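Conjugal transfer protein (Escherichia coli, PDB 5I97) probably forms part, through the VirB8 domain of this chain, of the inner-membrane channel of the pKM101 type IV secretion system. Local coordinates at residues 63-66 with 67-71; 48-51 with 52-55. All coordinates share one frame; numbering follows the deposited sequence.

Contact 1: 63-66 with 67-71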
loop_
_atom_site.group_PDB
_atom_site.type_symbol
_atom_site.label_atom_id
_atom_site.label_comp_id
_atom_site.label_asym_id
_atom_site.label_seq_id
_atom_site.Cartn_x
_atom_site.Cartn_y
_atom_site.Cartn_z
ATOM N N ASN A 63 14.765 -12.898 -26.882
ATOM C CA ASN A 63 16.007 -13.051 -26.129
ATOM C C ASN A 63 15.874 -12.474 -24.730
ATOM O O ASN A 63 16.221 -13.121 -23.752
ATOM C CB ASN A 63 17.167 -12.386 -26.857
ATOM C CG ASN A 63 17.411 -12.992 -28.226
ATOM O OD1 ASN A 63 17.418 -12.290 -29.243
ATOM N ND2 ASN A 63 17.598 -14.306 -28.264
ATOM N N VAL A 64 15.360 -11.255 -24.643
ATOM C CA VAL A 64 15.143 -10.596 -23.359
ATOM C C VAL A 64 14.108 -11.370 -22.540
ATOM O O VAL A 64 14.254 -11.539 -21.341
ATOM C CB VAL A 64 14.678 -9.137 -23.566
ATOM C CG1 VAL A 64 14.141 -8.535 -22.276
ATOM C CG2 VAL A 64 15.813 -8.286 -24.145
ATOM N N ALA A 65 13.077 -11.864 -23.213
ATOM C CA ALA A 65 11.982 -12.551 -22.551
ATOM C C ALA A 65 12.435 -13.846 -21.884
ATOM O O ALA A 65 12.101 -14.110 -20.735
ATOM C CB ALA A 65 10.882 -12.843 -23.541
ATOM N N GLU A 66 13.227 -14.643 -22.588
ATOM C CA GLU A 66 13.512 -15.981 -22.094
ATOM C C GLU A 66 14.579 -15.916 -21.017
ATOM O O GLU A 66 14.696 -16.814 -20.193
ATOM C CB GLU A 66 13.918 -16.895 -23.263
ATOM C CG GLU A 66 14.931 -17.993 -22.955
ATOM C CD GLU A 66 15.454 -18.666 -24.216
ATOM O OE1 GLU A 66 15.176 -18.158 -25.325
ATOM O OE2 GLU A 66 16.157 -19.692 -24.102
ATOM N N SER A 67 15.287 -14.802 -20.951
ATOM C CA SER A 67 16.144 -14.561 -19.804
ATOM C C SER A 67 15.321 -14.258 -18.546
ATOM O O SER A 67 15.692 -14.643 -17.440
ATOM C CB SER A 67 17.101 -13.410 -20.104
ATOM O OG SER A 67 17.836 -13.062 -18.947
ATOM N N TYR A 68 14.181 -13.600 -18.733
ATOM C CA TYR A 68 13.315 -13.228 -17.625
ATOM C C TYR A 68 12.442 -14.382 -17.179
ATOM O O TYR A 68 12.183 -14.548 -15.997
ATOM C CB TYR A 68 12.426 -12.053 -18.019
ATOM C CG TYR A 68 11.165 -11.894 -17.189
ATOM C CD1 TYR A 68 11.196 -11.214 -15.986
ATOM C CD2 TYR A 68 9.946 -12.397 -17.621
ATOM C CE1 TYR A 68 10.062 -11.048 -15.229
ATOM C CE2 TYR A 68 8.798 -12.235 -16.861
ATOM C CZ TYR A 68 8.865 -11.558 -15.665
ATOM O OH TYR A 68 7.734 -11.376 -14.900
ATOM N N GLN A 69 11.967 -15.159 -18.143
ATOM C CA GLN A 69 11.067 -16.271 -17.869
ATOM C C GLN A 69 11.776 -17.447 -17.221
ATOM O O GLN A 69 11.137 -18.355 -16.704
ATOM C CB GLN A 69 10.390 -16.723 -19.163
ATOM C CG GLN A 69 9.608 -15.623 -19.859
ATOM C CD GLN A 69 9.138 -16.010 -21.241
ATOM O OE1 GLN A 69 9.636 -16.959 -21.831
ATOM N NE2 GLN A 69 8.156 -15.282 -21.758
ATOM N N SER A 70 13.101 -17.400 -17.236
ATOM C CA SER A 70 13.932 -18.456 -16.692
ATOM C C SER A 70 13.681 -18.693 -15.201
ATOM O O SER A 70 13.566 -19.830 -14.759
ATOM C CB SER A 70 15.402 -18.122 -16.947
ATOM O OG SER A 70 16.256 -18.915 -16.151
ATOM N N LYS A 71 13.598 -17.610 -14.437
ATOM C CA LYS A 71 13.420 -17.682 -12.989
ATOM C C LYS A 71 12.062 -18.254 -12.586
ATOM O O LYS A 71 11.862 -18.595 -11.421
ATOM C CB LYS A 71 13.623 -16.306 -12.352
ATOM C CG LYS A 71 12.820 -15.190 -12.969
ATOM C CD LYS A 71 13.281 -13.830 -12.471
ATOM C CE LYS A 71 13.769 -13.887 -11.030
ATOM N NZ LYS A 71 14.311 -12.581 -10.544
#

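Contact 2: 48-51 with 52-55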
loop_
_atom_site.group_PDB
_atom_site.type_symbol
_atom_site.label_atom_id
_atom_site.label_comp_id
_atom_site.label_asym_id
_atom_site.label_seq_id
_atom_site.Cartn_x
_atom_site.Cartn_y
_atom_site.Cartn_z
ATOM N N SER A 48 -0.690 -10.370 -8.554
ATOM C CA SER A 48 -0.637 -9.807 -9.907
ATOM C C SER A 48 0.484 -10.393 -10.752
ATOM O O SER A 48 0.726 -9.927 -11.871
ATOM C CB SER A 48 -0.469 -8.289 -9.859
ATOM O OG SER A 48 0.814 -7.930 -9.373
ATOM N N VAL A 49 1.159 -11.414 -10.229
ATOM C CA VAL A 49 2.360 -11.933 -10.879
ATOM C C VAL A 49 2.051 -12.541 -12.243
ATOM O O VAL A 49 2.885 -12.524 -13.138
ATOM C CB VAL A 49 3.089 -12.970 -9.991
ATOM C CG1 VAL A 49 2.269 -14.231 -9.840
ATOM C CG2 VAL A 49 4.463 -13.285 -10.557
ATOM N N GLN A 50 0.844 -13.057 -12.425
ATOM C CA GLN A 50 0.506 -13.614 -13.718
ATOM C C GLN A 50 0.356 -12.506 -14.765
ATOM O O GLN A 50 0.802 -12.644 -15.904
ATOM C CB GLN A 50 -0.770 -14.446 -13.621
ATOM C CG GLN A 50 -1.216 -15.000 -14.957
ATOM C CD GLN A 50 -0.141 -15.858 -15.600
ATOM O OE1 GLN A 50 0.269 -15.610 -16.736
ATOM N NE2 GLN A 50 0.348 -16.855 -14.859
ATOM N N VAL A 51 -0.258 -11.399 -14.369
ATOM C CA VAL A 51 -0.400 -10.249 -15.252
ATOM C C VAL A 51 0.954 -9.635 -15.561
ATOM O O VAL A 51 1.245 -9.328 -16.716
ATOM C CB VAL A 51 -1.324 -9.188 -14.637
ATOM C CG1 VAL A 51 -1.268 -7.886 -15.413
ATOM C CG2 VAL A 51 -2.738 -9.731 -14.534
ATOM N N ASP A 52 1.787 -9.480 -14.534
ATOM C CA ASP A 52 3.111 -8.899 -14.713
ATOM C C ASP A 52 3.970 -9.752 -15.634
ATOM O O ASP A 52 4.664 -9.230 -16.502
ATOM C CB ASP A 52 3.811 -8.725 -13.360
ATOM C CG ASP A 52 3.130 -7.704 -12.473
ATOM O OD1 ASP A 52 2.483 -6.778 -13.006
ATOM O OD2 ASP A 52 3.217 -7.842 -11.238
ATOM N N TYR A 53 3.931 -11.067 -15.427
ATOM C CA TYR A 53 4.680 -12.030 -16.233
ATOM C C TYR A 53 4.259 -11.987 -17.699
ATOM O O TYR A 53 5.082 -12.083 -18.610
ATOM C CB TYR A 53 4.492 -13.437 -15.671
ATOM C CG TYR A 53 5.192 -14.517 -16.444
ATOM C CD1 TYR A 53 6.509 -14.851 -16.165
ATOM C CD2 TYR A 53 4.546 -15.190 -17.468
ATOM C CE1 TYR A 53 7.156 -15.844 -16.861
ATOM C CE2 TYR A 53 5.186 -16.175 -18.176
ATOM C CZ TYR A 53 6.490 -16.503 -17.866
ATOM O OH TYR A 53 7.125 -17.485 -18.585
ATOM N N THR A 54 2.958 -11.917 -17.917
ATOM C CA THR A 54 2.424 -11.817 -19.263
ATOM C C THR A 54 2.872 -10.515 -19.910
ATOM O O THR A 54 3.314 -10.516 -21.053
ATOM C CB THR A 54 0.894 -11.911 -19.263
ATOM O OG1 THR A 54 0.515 -13.214 -18.802
ATOM C CG2 THR A 54 0.337 -11.705 -20.660
ATOM N N ALA A 55 2.797 -9.420 -19.160
ATOM C CA ALA A 55 3.173 -8.111 -19.678
ATOM C C ALA A 55 4.639 -8.038 -20.098
ATOM O O ALA A 55 4.948 -7.538 -21.185
ATOM C CB ALA A 55 2.871 -7.039 -18.651
#

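Contact 1: 63-66 with 67-71
Q69 folds its side chain back over the carbonyl of A65, one turn earlier in helix 62-69 of this VirB8 domain, whose family belongs to the NTF2 clan of mixed alpha-beta folds. The first torsion (chi1 -58°) sets CG beside the backbone N of Q69 and anti to the carbonyl carbon, which turns the chain toward the preceding turn. CB starts 3.5 Å from A65 O, and CG comes in to 3.0 Å of the same oxygen, the tightest point of the side chain. From there the chain runs extended, CD passing near A65 O while OE1 nears E66 CA. At the other branch of the amide NE2 lies 4.1 Å from A65 CB, and a methyl group is small enough to let the amide settle against it. The backbone N of Q69 also donates to A65 O, over 2.8 Å. The N of Y68 makes a weaker second bond to that oxygen, and another weak one to V64 O, so the turn mixes i to i+4 and i to i+3 bonding. Y68 and V64 suit the buried side: V64 packs on Y37 and R41 of helix 27-42, while the side chain of Y68 touches R41 and V56 and its ring meets that of F72. S67 and S70, small and polar, stand on the exposed side. There the CB of S70 approaches E66 O to 3.6 Å.

Contact 2: 48-51 with 52-55
D52 reaches back to S48 across the first turn of helix 49-58, where S48 occupies the N-cap position without making a capping bond. Instead the serine hydroxyl is the donor: S48 OG binds D52 OD2 at 3.0 Å, coming from above the carboxylate, 41° out of its plane. A chi1 of -66° swings the aspartate carboxylate back toward S48 and the start of the helix, where a negative charge would probably be favoured by the peptide dipoles. Its other oxygen, OD1, is hydrogen-bonded to H40 ND1, so each carboxylate oxygen has a partner, which limits the group's rotation. The backbone N of D52 donates to S48 O at 2.9 Å. V51 serves mainly through its backbone, its carbonyl taking the N-H of A55 at 2.9 Å, while its branched side chain lies on the exposed flank. Q50 uses both its carbonyl and its side chain. Q50 O accepts T54 N and T54 OG1, each at 3.0 Å and from opposite faces of the carbonyl plane, as suits a threonine that returns its hydroxyl to the previous turn. The glutamine chain bends at chi2 (58°), which brings OE1 to 3.2 Å from that hydroxyl, the two side chains crossing at a slant. Around this surface turn, H40 ties it to helix 27-42, V49 packs on Y44 and F72 in the loops, and Y53 meets F72 edge-to-face on the side facing helix 62-69.

How the contacts relate
Contact 2 and contact 1 lie in series on successive helices, 49-58 and 62-69, with centres about 13 Å apart, and they meet through their tyrosines. Y53 OH packs 3.4 Å from Q69 CG, while in return Y68 OH comes to 3.4 Å from Y53 CA; each tyrosine thus reaches across to the other helix. F72, just beyond contact 1, joins them further as an aromatic neighbour common to both contacts. Helix 27-42 is likewise a shared neighbour, touched by side chains from each. The first two turns, 48-55, are regularly hydrogen-bonded, whereas most backbone bonds across 63-71 are weak.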